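Local structure of branched-chain amino acid aminotransferase (Thermoproteus uzoniensis, 5CE8) at residues A[20-24]-A[25-29]; A[69-73]-A[74-78]; A[112-116]-A[117-121]; A[135-139]-A[140-144]; A[204-208]-A[209-213]. The protein is a pyridoxal-5'-phosphate-dependent transaminase that probably exchanges amino groups between leucine, isoleucine or valine and 2-oxoglutarate. All coordinates share one frame; numbering follows the deposited sequence.

Interaction 1 of 5, residues A[20-24]-A[25-29]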
# COMPACT_ATOMS: atom_id res chain seq x y z
N ARG A 20 -33.59 30.84 12.48
CA ARG A 20 -33.95 32.26 12.17
C ARG A 20 -33.55 32.59 10.77
O ARG A 20 -32.48 32.14 10.28
CB ARG A 20 -33.22 33.26 13.09
CG ARG A 20 -33.71 34.72 13.07
CD ARG A 20 -32.73 35.67 13.78
NE ARG A 20 -33.07 37.11 13.66
CZ ARG A 20 -32.25 38.10 14.03
NH1 ARG A 20 -31.04 37.81 14.49
NH2 ARG A 20 -32.64 39.38 13.92
N LEU A 21 -34.39 33.39 10.12
CA LEU A 21 -34.09 33.87 8.78
C LEU A 21 -33.35 35.18 8.97
O LEU A 21 -33.84 36.10 9.57
CB LEU A 21 -35.33 34.05 7.94
CG LEU A 21 -35.75 33.10 6.79
CD1 LEU A 21 -34.91 31.83 6.57
CD2 LEU A 21 -37.26 32.81 6.84
N VAL A 22 -32.11 35.22 8.52
CA VAL A 22 -31.28 36.39 8.78
C VAL A 22 -30.85 36.85 7.41
O VAL A 22 -30.90 36.10 6.47
CB VAL A 22 -30.05 36.08 9.67
CG1 VAL A 22 -30.45 35.76 11.11
CG2 VAL A 22 -29.14 35.00 9.03
N ASP A 23 -30.46 38.09 7.26
CA ASP A 23 -29.85 38.56 6.02
C ASP A 23 -28.50 37.88 5.77
O ASP A 23 -27.81 37.55 6.71
CB ASP A 23 -29.61 40.06 6.15
CG ASP A 23 -30.88 40.89 5.96
OD1 ASP A 23 -31.94 40.40 5.41
OD2 ASP A 23 -30.77 42.11 6.32
N GLU A 24 -28.08 37.70 4.53
CA GLU A 24 -26.89 36.84 4.29
C GLU A 24 -25.62 37.44 4.89
O GLU A 24 -24.75 36.72 5.26
CB GLU A 24 -26.71 36.51 2.82
CG GLU A 24 -26.03 37.56 1.93
CD GLU A 24 -25.59 36.95 0.58
OE1 GLU A 24 -26.37 36.94 -0.36
OE2 GLU A 24 -24.46 36.41 0.49
N GLU A 25 -25.55 38.77 5.05
CA GLU A 25 -24.44 39.42 5.80
C GLU A 25 -24.37 39.09 7.32
O GLU A 25 -23.35 39.28 7.99
CB GLU A 25 -24.50 40.96 5.66
CG GLU A 25 -24.51 41.54 4.25
CD GLU A 25 -25.90 41.63 3.54
OE1 GLU A 25 -26.98 41.04 3.94
OE2 GLU A 25 -25.88 42.32 2.48
N GLU A 26 -25.45 38.69 7.92
CA GLU A 26 -25.34 38.24 9.30
C GLU A 26 -25.01 36.73 9.31
O GLU A 26 -24.74 36.19 10.37
CB GLU A 26 -26.63 38.49 10.08
CG GLU A 26 -27.12 39.94 10.08
CD GLU A 26 -26.04 40.93 10.44
OE1 GLU A 26 -25.44 40.76 11.50
OE2 GLU A 26 -25.74 41.85 9.62
N ALA A 27 -25.07 36.02 8.17
CA ALA A 27 -24.91 34.55 8.27
C ALA A 27 -23.40 34.28 8.27
O ALA A 27 -22.81 33.96 7.26
CB ALA A 27 -25.67 33.80 7.17
N LYS A 28 -22.77 34.55 9.41
CA LYS A 28 -21.31 34.47 9.58
C LYS A 28 -20.94 33.67 10.79
O LYS A 28 -21.68 33.59 11.78
CB LYS A 28 -20.73 35.85 9.73
CG LYS A 28 -21.08 36.75 8.56
CD LYS A 28 -20.02 37.75 8.16
CE LYS A 28 -20.33 38.22 6.74
NZ LYS A 28 -19.21 39.03 6.16
N VAL A 29 -19.69 33.23 10.83
CA VAL A 29 -19.23 32.40 11.95
C VAL A 29 -17.86 32.91 12.39
O VAL A 29 -17.08 33.35 11.53
CB VAL A 29 -19.16 30.94 11.54
CG1 VAL A 29 -18.17 30.74 10.36
CG2 VAL A 29 -18.77 30.07 12.74

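Interaction 2 of 5, residues A[69-73]-A[74-78]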
# COMPACT_ATOMS: atom_id res chain seq x y z
N ARG A 69 -26.46 11.71 8.80
CA ARG A 69 -25.57 10.52 8.79
C ARG A 69 -24.16 11.07 8.73
O ARG A 69 -23.32 10.60 9.47
CB ARG A 69 -25.82 9.55 7.65
CG ARG A 69 -27.15 8.79 7.83
CD ARG A 69 -27.14 7.46 7.02
NE ARG A 69 -27.05 7.82 5.63
CZ ARG A 69 -28.05 8.32 4.91
NH1 ARG A 69 -29.28 8.54 5.40
NH2 ARG A 69 -27.81 8.64 3.69
N SER A 70 -23.90 12.08 7.89
CA SER A 70 -22.54 12.73 7.81
C SER A 70 -22.06 13.20 9.12
O SER A 70 -20.92 12.91 9.49
CB SER A 70 -22.50 13.83 6.79
OG SER A 70 -22.39 13.22 5.46
N ALA A 71 -22.94 13.84 9.90
CA ALA A 71 -22.56 14.30 11.24
C ALA A 71 -22.24 13.14 12.23
O ALA A 71 -21.28 13.17 12.99
CB ALA A 71 -23.71 15.17 11.86
N LYS A 72 -23.09 12.17 12.25
CA LYS A 72 -22.89 11.06 13.23
C LYS A 72 -21.62 10.31 12.85
O LYS A 72 -20.89 9.78 13.69
CB LYS A 72 -24.08 10.11 13.13
CG LYS A 72 -23.83 8.72 13.78
CD LYS A 72 -24.81 7.65 13.28
CE LYS A 72 -25.86 7.31 14.32
NZ LYS A 72 -25.34 6.36 15.32
N ILE A 73 -21.35 10.24 11.57
CA ILE A 73 -20.08 9.67 11.12
C ILE A 73 -18.86 10.45 11.74
O ILE A 73 -17.92 9.81 12.26
CB ILE A 73 -20.06 9.63 9.59
CG1 ILE A 73 -21.01 8.53 9.13
CG2 ILE A 73 -18.69 9.31 9.10
CD1 ILE A 73 -21.09 8.37 7.62
N ILE A 74 -18.91 11.76 11.73
CA ILE A 74 -17.74 12.58 12.17
C ILE A 74 -17.80 12.90 13.66
O ILE A 74 -16.85 13.40 14.18
CB ILE A 74 -17.48 13.88 11.30
CG1 ILE A 74 -18.52 15.03 11.44
CG2 ILE A 74 -17.22 13.48 9.86
CD1 ILE A 74 -17.97 16.41 11.13
N GLY A 75 -18.97 12.67 14.30
CA GLY A 75 -19.18 12.97 15.76
C GLY A 75 -19.59 14.44 15.93
O GLY A 75 -19.28 15.09 16.94
N LEU A 76 -20.25 15.00 14.93
CA LEU A 76 -20.78 16.37 15.06
C LEU A 76 -22.25 16.29 15.56
O LEU A 76 -23.00 15.42 15.11
CB LEU A 76 -20.71 16.95 13.65
CG LEU A 76 -21.21 18.35 13.55
CD1 LEU A 76 -20.34 19.27 14.41
CD2 LEU A 76 -21.23 18.76 12.13
N ASP A 77 -22.67 17.11 16.54
CA ASP A 77 -23.96 16.91 17.17
C ASP A 77 -24.88 17.95 16.50
O ASP A 77 -24.75 19.16 16.74
CB ASP A 77 -23.83 17.08 18.70
CG ASP A 77 -25.18 17.16 19.44
OD1 ASP A 77 -26.22 16.70 18.96
OD2 ASP A 77 -25.17 17.73 20.55
N VAL A 78 -25.78 17.47 15.66
CA VAL A 78 -26.71 18.36 14.93
C VAL A 78 -28.05 18.35 15.66
O VAL A 78 -28.75 17.36 15.66
CB VAL A 78 -26.83 17.95 13.47
CG1 VAL A 78 -27.86 18.80 12.75
CG2 VAL A 78 -25.48 18.09 12.79

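Interaction 3 of 5, residues A[112-116]-A[117-121]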
# COMPACT_ATOMS: atom_id res chain seq x y z
N LYS A 112 -19.12 28.22 18.18
CA LYS A 112 -18.24 28.61 19.27
C LYS A 112 -16.73 28.72 18.84
O LYS A 112 -16.24 27.92 18.08
CB LYS A 112 -18.44 27.59 20.40
CG LYS A 112 -17.62 27.84 21.66
CD LYS A 112 -17.48 26.60 22.55
CE LYS A 112 -16.03 26.43 22.97
NZ LYS A 112 -15.76 25.35 23.98
N PRO A 113 -15.99 29.74 19.30
CA PRO A 113 -14.52 29.74 19.12
C PRO A 113 -13.82 28.65 19.95
O PRO A 113 -14.14 28.48 21.10
CB PRO A 113 -14.12 31.15 19.60
CG PRO A 113 -15.29 31.70 20.37
CD PRO A 113 -16.51 30.92 20.02
N GLN A 114 -12.90 27.86 19.39
CA GLN A 114 -12.22 26.83 20.20
C GLN A 114 -10.93 26.45 19.50
O GLN A 114 -10.95 26.01 18.40
CB GLN A 114 -13.08 25.58 20.42
CG GLN A 114 -12.42 24.52 21.29
CD GLN A 114 -13.32 23.36 21.58
OE1 GLN A 114 -14.38 23.57 22.13
NE2 GLN A 114 -12.93 22.11 21.18
N ILE A 115 -9.82 26.69 20.15
CA ILE A 115 -8.52 26.22 19.69
C ILE A 115 -8.33 24.70 19.82
O ILE A 115 -7.62 24.04 19.01
CB ILE A 115 -7.44 26.92 20.56
CG1 ILE A 115 -7.59 28.46 20.45
CG2 ILE A 115 -6.04 26.42 20.18
CD1 ILE A 115 -7.62 29.01 19.00
N SER A 116 -8.85 24.14 20.91
CA SER A 116 -8.60 22.69 21.19
C SER A 116 -9.19 21.72 20.10
O SER A 116 -10.31 21.88 19.60
CB SER A 116 -9.17 22.39 22.53
OG SER A 116 -9.29 21.02 22.69
N LEU A 117 -8.47 20.70 19.71
CA LEU A 117 -9.05 19.66 18.86
C LEU A 117 -10.10 18.77 19.49
O LEU A 117 -10.66 17.91 18.80
CB LEU A 117 -7.96 18.73 18.29
CG LEU A 117 -6.85 19.43 17.58
CD1 LEU A 117 -5.71 18.45 17.45
CD2 LEU A 117 -7.38 20.00 16.29
N ASP A 118 -10.36 18.92 20.78
CA ASP A 118 -11.35 18.06 21.48
C ASP A 118 -12.76 18.69 21.29
O ASP A 118 -13.24 19.48 22.11
CB ASP A 118 -11.02 17.94 22.97
CG ASP A 118 -11.88 16.95 23.69
OD1 ASP A 118 -12.78 16.32 23.10
OD2 ASP A 118 -11.61 16.77 24.89
N VAL A 119 -13.40 18.32 20.20
CA VAL A 119 -14.69 18.91 19.82
C VAL A 119 -15.88 18.17 20.44
O VAL A 119 -17.05 18.56 20.28
CB VAL A 119 -14.78 19.07 18.27
CG1 VAL A 119 -13.73 20.04 17.81
CG2 VAL A 119 -14.66 17.76 17.53
N ARG A 120 -15.60 17.18 21.29
CA ARG A 120 -16.65 16.48 21.99
C ARG A 120 -17.69 17.35 22.67
O ARG A 120 -17.38 18.37 23.28
CB ARG A 120 -16.02 15.54 23.03
CG ARG A 120 -15.41 14.28 22.35
CD ARG A 120 -14.75 13.32 23.32
NE ARG A 120 -13.86 14.03 24.25
CZ ARG A 120 -13.56 13.63 25.48
NH1 ARG A 120 -14.05 12.49 26.00
NH2 ARG A 120 -12.71 14.37 26.20
N GLY A 121 -18.94 16.93 22.53
CA GLY A 121 -20.02 17.53 23.28
C GLY A 121 -20.45 18.93 22.86
O GLY A 121 -21.38 19.44 23.43

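Interaction 4 of 5, residues A[135-139]-A[140-144]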
# COMPACT_ATOMS: atom_id res chain seq x y z
N LYS A 135 -26.06 25.91 -14.77
CA LYS A 135 -25.25 24.67 -14.95
C LYS A 135 -23.81 24.72 -14.31
O LYS A 135 -23.20 25.82 -14.25
CB LYS A 135 -25.27 24.28 -16.45
CG LYS A 135 -26.66 23.84 -16.95
N TYR A 136 -23.30 23.57 -13.80
CA TYR A 136 -21.90 23.40 -13.22
C TYR A 136 -20.83 22.92 -14.23
O TYR A 136 -19.64 23.25 -14.12
CB TYR A 136 -21.89 22.39 -12.03
CG TYR A 136 -20.60 22.34 -11.19
CD1 TYR A 136 -20.04 23.52 -10.70
CD2 TYR A 136 -19.99 21.13 -10.83
CE1 TYR A 136 -18.91 23.53 -9.89
CE2 TYR A 136 -18.80 21.11 -10.03
CZ TYR A 136 -18.29 22.32 -9.55
OH TYR A 136 -17.16 22.38 -8.75
N LEU A 137 -21.27 22.08 -15.18
CA LEU A 137 -20.41 21.61 -16.24
C LEU A 137 -21.14 21.75 -17.55
O LEU A 137 -22.36 21.59 -17.59
CB LEU A 137 -20.07 20.14 -16.01
CG LEU A 137 -19.33 19.75 -14.73
CD1 LEU A 137 -19.13 18.23 -14.59
CD2 LEU A 137 -18.01 20.51 -14.61
N LYS A 138 -20.36 21.95 -18.63
CA LYS A 138 -20.87 22.00 -20.02
C LYS A 138 -21.91 20.88 -20.31
O LYS A 138 -21.65 19.72 -20.04
CB LYS A 138 -19.75 21.90 -21.08
CG LYS A 138 -18.37 22.57 -20.90
CD LYS A 138 -17.53 22.34 -22.20
CE LYS A 138 -16.02 22.72 -22.12
NZ LYS A 138 -14.91 21.75 -22.50
N VAL A 139 -23.09 21.22 -20.83
CA VAL A 139 -24.17 20.19 -21.03
C VAL A 139 -23.77 19.18 -22.11
O VAL A 139 -24.01 17.91 -22.00
CB VAL A 139 -25.57 20.82 -21.33
CG1 VAL A 139 -25.54 21.78 -22.55
CG2 VAL A 139 -26.61 19.71 -21.54
N GLU A 140 -23.14 19.71 -23.13
CA GLU A 140 -22.68 18.89 -24.27
C GLU A 140 -21.51 17.97 -23.98
O GLU A 140 -21.18 17.19 -24.84
CB GLU A 140 -22.38 19.73 -25.53
CG GLU A 140 -21.13 20.59 -25.49
CD GLU A 140 -21.25 21.72 -24.50
OE1 GLU A 140 -22.39 22.01 -24.05
OE2 GLU A 140 -20.20 22.32 -24.19
N GLY A 141 -20.90 18.04 -22.79
CA GLY A 141 -19.78 17.19 -22.41
C GLY A 141 -18.51 17.93 -22.01
O GLY A 141 -18.23 19.00 -22.45
N VAL A 142 -17.76 17.33 -21.16
CA VAL A 142 -16.55 17.93 -20.61
C VAL A 142 -15.32 17.04 -20.85
O VAL A 142 -15.46 15.91 -21.17
CB VAL A 142 -16.71 18.09 -19.11
CG1 VAL A 142 -17.78 19.16 -18.74
CG2 VAL A 142 -16.96 16.79 -18.44
N ARG A 143 -14.13 17.61 -20.78
CA ARG A 143 -12.88 16.90 -21.02
C ARG A 143 -12.37 16.73 -19.62
O ARG A 143 -12.37 17.70 -18.83
CB ARG A 143 -11.97 17.77 -21.90
CG ARG A 143 -12.57 18.09 -23.27
CD ARG A 143 -11.64 18.78 -24.21
NE ARG A 143 -11.50 20.15 -23.77
CZ ARG A 143 -10.53 20.65 -22.98
NH1 ARG A 143 -9.51 19.93 -22.53
NH2 ARG A 143 -10.62 21.92 -22.63
N ALA A 144 -11.94 15.51 -19.32
CA ALA A 144 -11.43 15.18 -18.03
C ALA A 144 -9.99 14.66 -18.03
O ALA A 144 -9.49 14.17 -19.04
CB ALA A 144 -12.42 14.21 -17.39

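Interaction 5 of 5, residues A[204-208]-A[209-213]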
# COMPACT_ATOMS: atom_id res chain seq x y z
N ILE A 204 -19.36 4.50 -16.21
CA ILE A 204 -19.01 4.24 -17.60
C ILE A 204 -20.05 3.34 -18.25
O ILE A 204 -20.72 2.66 -17.59
CB ILE A 204 -17.58 3.67 -17.72
CG1 ILE A 204 -17.50 2.30 -17.06
CG2 ILE A 204 -16.58 4.71 -17.16
CD1 ILE A 204 -16.18 1.61 -17.34
N VAL A 205 -20.04 3.25 -19.58
CA VAL A 205 -20.75 2.18 -20.27
C VAL A 205 -19.73 1.34 -21.00
O VAL A 205 -18.90 1.80 -21.67
CB VAL A 205 -21.86 2.60 -21.17
CG1 VAL A 205 -22.66 1.45 -21.67
CG2 VAL A 205 -22.85 3.50 -20.48
N ARG A 206 -19.80 0.06 -20.81
CA ARG A 206 -18.78 -0.80 -21.36
C ARG A 206 -19.58 -1.97 -21.83
O ARG A 206 -20.08 -2.75 -21.02
CB ARG A 206 -17.80 -1.18 -20.30
CG ARG A 206 -16.76 -2.21 -20.70
CD ARG A 206 -15.78 -2.42 -19.56
NE ARG A 206 -14.73 -3.33 -20.01
CZ ARG A 206 -14.91 -4.63 -20.15
NH1 ARG A 206 -16.07 -5.18 -19.83
NH2 ARG A 206 -13.91 -5.39 -20.58
N ARG A 207 -19.68 -2.08 -23.17
CA ARG A 207 -20.34 -3.26 -23.80
C ARG A 207 -21.76 -3.48 -23.24
O ARG A 207 -22.16 -4.60 -22.83
CB ARG A 207 -19.53 -4.53 -23.52
CG ARG A 207 -18.08 -4.40 -23.83
CD ARG A 207 -17.33 -5.73 -23.93
NE ARG A 207 -15.94 -5.27 -24.07
CZ ARG A 207 -14.84 -5.97 -23.84
NH1 ARG A 207 -14.92 -7.24 -23.50
NH2 ARG A 207 -13.63 -5.38 -23.96
N GLY A 208 -22.48 -2.39 -23.22
CA GLY A 208 -23.90 -2.39 -22.92
C GLY A 208 -24.21 -2.41 -21.48
O GLY A 208 -25.37 -2.51 -21.10
N VAL A 209 -23.18 -2.35 -20.65
CA VAL A 209 -23.38 -2.42 -19.25
C VAL A 209 -22.86 -1.17 -18.60
O VAL A 209 -21.67 -0.77 -18.78
CB VAL A 209 -22.61 -3.60 -18.65
CG1 VAL A 209 -22.83 -3.55 -17.17
CG2 VAL A 209 -23.09 -4.92 -19.28
N LEU A 210 -23.73 -0.61 -17.77
CA LEU A 210 -23.43 0.57 -17.03
C LEU A 210 -22.64 0.09 -15.77
O LEU A 210 -23.02 -0.90 -15.03
CB LEU A 210 -24.76 1.22 -16.74
CG LEU A 210 -25.00 2.61 -16.20
CD1 LEU A 210 -24.39 3.58 -17.15
CD2 LEU A 210 -26.50 2.78 -16.12
N MET A 211 -21.51 0.73 -15.54
CA MET A 211 -20.66 0.40 -14.37
C MET A 211 -20.34 1.64 -13.57
O MET A 211 -20.03 2.68 -14.11
CB MET A 211 -19.33 -0.24 -14.83
CG MET A 211 -19.51 -1.51 -15.58
SD MET A 211 -17.90 -1.96 -16.29
CE MET A 211 -17.04 -2.60 -14.86
N THR A 212 -20.38 1.50 -12.26
CA THR A 212 -20.06 2.62 -11.32
C THR A 212 -19.26 2.12 -10.11
O THR A 212 -19.47 0.99 -9.70
CB THR A 212 -21.29 3.41 -10.88
OG1 THR A 212 -20.94 4.76 -10.49
CG2 THR A 212 -22.10 2.70 -9.78
N PRO A 213 -18.24 2.87 -9.62
CA PRO A 213 -17.49 2.31 -8.57
C PRO A 213 -18.40 2.09 -7.38
O PRO A 213 -19.28 2.94 -7.09
CB PRO A 213 -16.45 3.39 -8.24
CG PRO A 213 -16.23 4.09 -9.54
CD PRO A 213 -17.62 4.08 -10.12

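Interaction 1 of 5, residues A[20-24]-A[25-29]
With chi1 of V22 at -70°, its CG2 is turned in over the main chain and meets the methyl of A27, CG2 to CB 4.1 Å. E25 bends at chi2 (84°), which folds its carboxylate back along the chain until OE1 comes alongside CB of D23 at 3.6 Å. Each acid has its own partner: OD1 of D23 forms a salt bridge with K14, and OE1 of E25 is hydrogen-bonded to the hydroxyl of S12, a residue left from the tag; the lysine probably eases the closeness of the two negative charges. The backbone from D23 to A27 is drawn into a tight turn. E26 N reaches back to D23 O (2.9 Å), and A27 N to E24 O (3.0 Å). An inverse gamma turn centred on A27 follows, closed by K28 N to E26 O at 2.7 Å. The turn thus links strand 20-23, an outermost strand of the antiparallel sheet within this chain, to strand 28-30. V22, E24 and A27 pack on strand 14-17, while K28 and V29 pair in an antiparallel ladder with a strand of the second subunit.

Interaction 2 of 5, residues A[69-73]-A[74-78]
The C-terminal end of helix 60-74 is closed here by a glycine with positive phi, and the chain then doubles back so that L76 and V78 come up beside A71. The methyl of A71 is the meeting point: its CB lies 3.5 Å from V78 CG2 and 3.9 Å from L76 CB. In V78, CG1 points away from the backbone N (chi1 176°), and this swings CG2 round onto the alanine. The carbonyl oxygen of A71 gathers the departing backbone. L76 N gives it a good bond of 2.9 Å, while those from G75 N and I74 N are weak; I74 N also bonds to S70 O at 3.2 Å. I74 has its CG1 wedged over the backbone (chi1 70°), laying that carbon against the oxygens of S70 and A71, at 3.7 Å from each. The carbonyl oxygens of K72 and I73, left at the helix end, are taken up by R273 of the third subunit. S70 bonds through OG to the backbone N of K162, and its side chain is about 4 Å from that of R66, a cofactor-binding residue, and about 9 Å from the bound pyridoxal phosphate. S70, I74 and L76 all rest on V42 of strand 41-50, while I73 packs against the loop residues P158 and A161.

Interaction 3 of 5, residues A[112-116]-A[117-121]
Q114 stretches its side chain across the loop to the backbone of D118. CG is trans to the backbone N (chi1 -178°) and the chain runs straight on from there, bringing the carboxamide to the middle of the bend. Its NE2 serves two carbonyl oxygens, S116 O at 3.1 Å, in the amide plane, and D118 O at 2.8 Å, tilted from it; in both cases the nitrogen sits above the plane of the accepting carbonyl. The other end of the amide is fixed as well, since OE1 accepts K112 NZ at 2.9 Å, which limits rotation of the group. S116 also turns OG away from its own N (chi1 164°), toward the next peptides, and there it accepts the N-H of D118 at 3.0 Å in a nearly straight bond. This is an ST turn, and it leads directly into an inverse gamma turn centred on D118, within the long connection between strands 102-109 and 125-132. From the centre of this turn the D118 carboxylate forms a side-on salt bridge with R120. NE binds OD1 at 2.8 Å and NH2 binds OD2 at 2.9 Å, each oxygen using its syn lone pair and both lying in the guanidinium plane. CG1 of V119 comes to 4.0 Å from NE2 of Q114. V119 and Q114 both touch P34 of helix 34-38, and L117 touches Y38 of that helix and also S198 of the second subunit.

Interaction 4 of 5, residues A[135-139]-A[140-144]
A type I beta turn from K138 to G141 leads the chain into strand 142-146, and this is a local contact round the turn and the first residues of the strand, joining aliphatic and charged side chains. K138 lies over the turn with its methylene carbons against the carboxylate of E140, whose OE2 is 3.2 Å from K138 CB and 3.3 Å from K138 CD. The glutamate gets there by bending: chi1 of 72° turns CG in over its own main chain, and the chain then folds at chi2 back over the turn. The approach is along the methylenes: K138 NZ stays 5.6 Å from E140 OE2 and forms a salt bridge with D183. The turn itself is closed by a weak bond from G141 N to K138 O, 3.3 Å long. G141 has a positive phi (123°), in a conformation where a beta carbon would press on the carbonyl oxygen of E140. After it the chain enters the mixed sheet, where strand 142-146 runs parallel to both 184-188 and 265-270. On the buried side CG1 of V142 meets L137 CB at 3.7 Å, and both residues touch T265. K138 bends at chi4, and its NZ comes to 4.0 Å from NE of R143. The carboxylate of D183 probably offsets these like charges, since its OD2 takes both K138 NZ and the backbone N of R143, while NH2 of R143 bonds to G181 O.

Interaction 5 of 5, residues A[204-208]-A[209-213]
M211 lays its thioether over the side chain of R206, SD to CD 3.9 Å, while its CB meets CG1 of I204 at 3.8 Å. The three belong to one face of a beta hairpin, strands 201-206 and 209-212 joined by a two-residue type I' turn at R207 and G208, both with positive phi. R206 reaches past the methionine extended as far as NE; with chi1 at 173° its CG points away from the main-chain nitrogen, so that its aliphatic part lines the sulfur and its guanidinium goes beyond. There NH2 of R206 sits 3.3 Å above the plane of the R207 guanidinium, near its rim. E221 of the fourth subunit bridges the two in salt bridges, OE1 to NH2 of R206 and OE2 to NH1 of R207. Between the strands, I204 and M211 exchange backbone bonds in both directions: I204 N meets M211 O at 2.9 Å, and M211 N meets I204 O at the same length. R206 and V209 close the turn end likewise. The hairpin extends into the mixed sheet through 254-259 on the side of 201-206 and 239-241 on the side of 209-212. Its other face, V205 and L210, packs on I280 of helix 279-292, with V205 CG2 touching L210 CD1 at 3.7 Å.

All five contacts are local: turns, loops, a hairpin and a helix end. Interaction 2, near the cofactor site, is buried and largely apolar, and its end carbonyls bond to R273 of the third subunit; the other four are partly buried. Interaction 3, about 5 Å from it at the nearest atoms, is a polar loop held by side-chain bonds. Interactions 1 and 3 both face the second subunit, one through a strand ladder and the other through packing. Interactions 4 and 5 belong to the same mixed sheet: the first introduces a strand through a turn, the second is a regular hairpin. D23 and E25 in interaction 1, and K138 and R143 in interaction 4, find polar partners within the chain, whereas the arginines of 5 bind the fourth subunit.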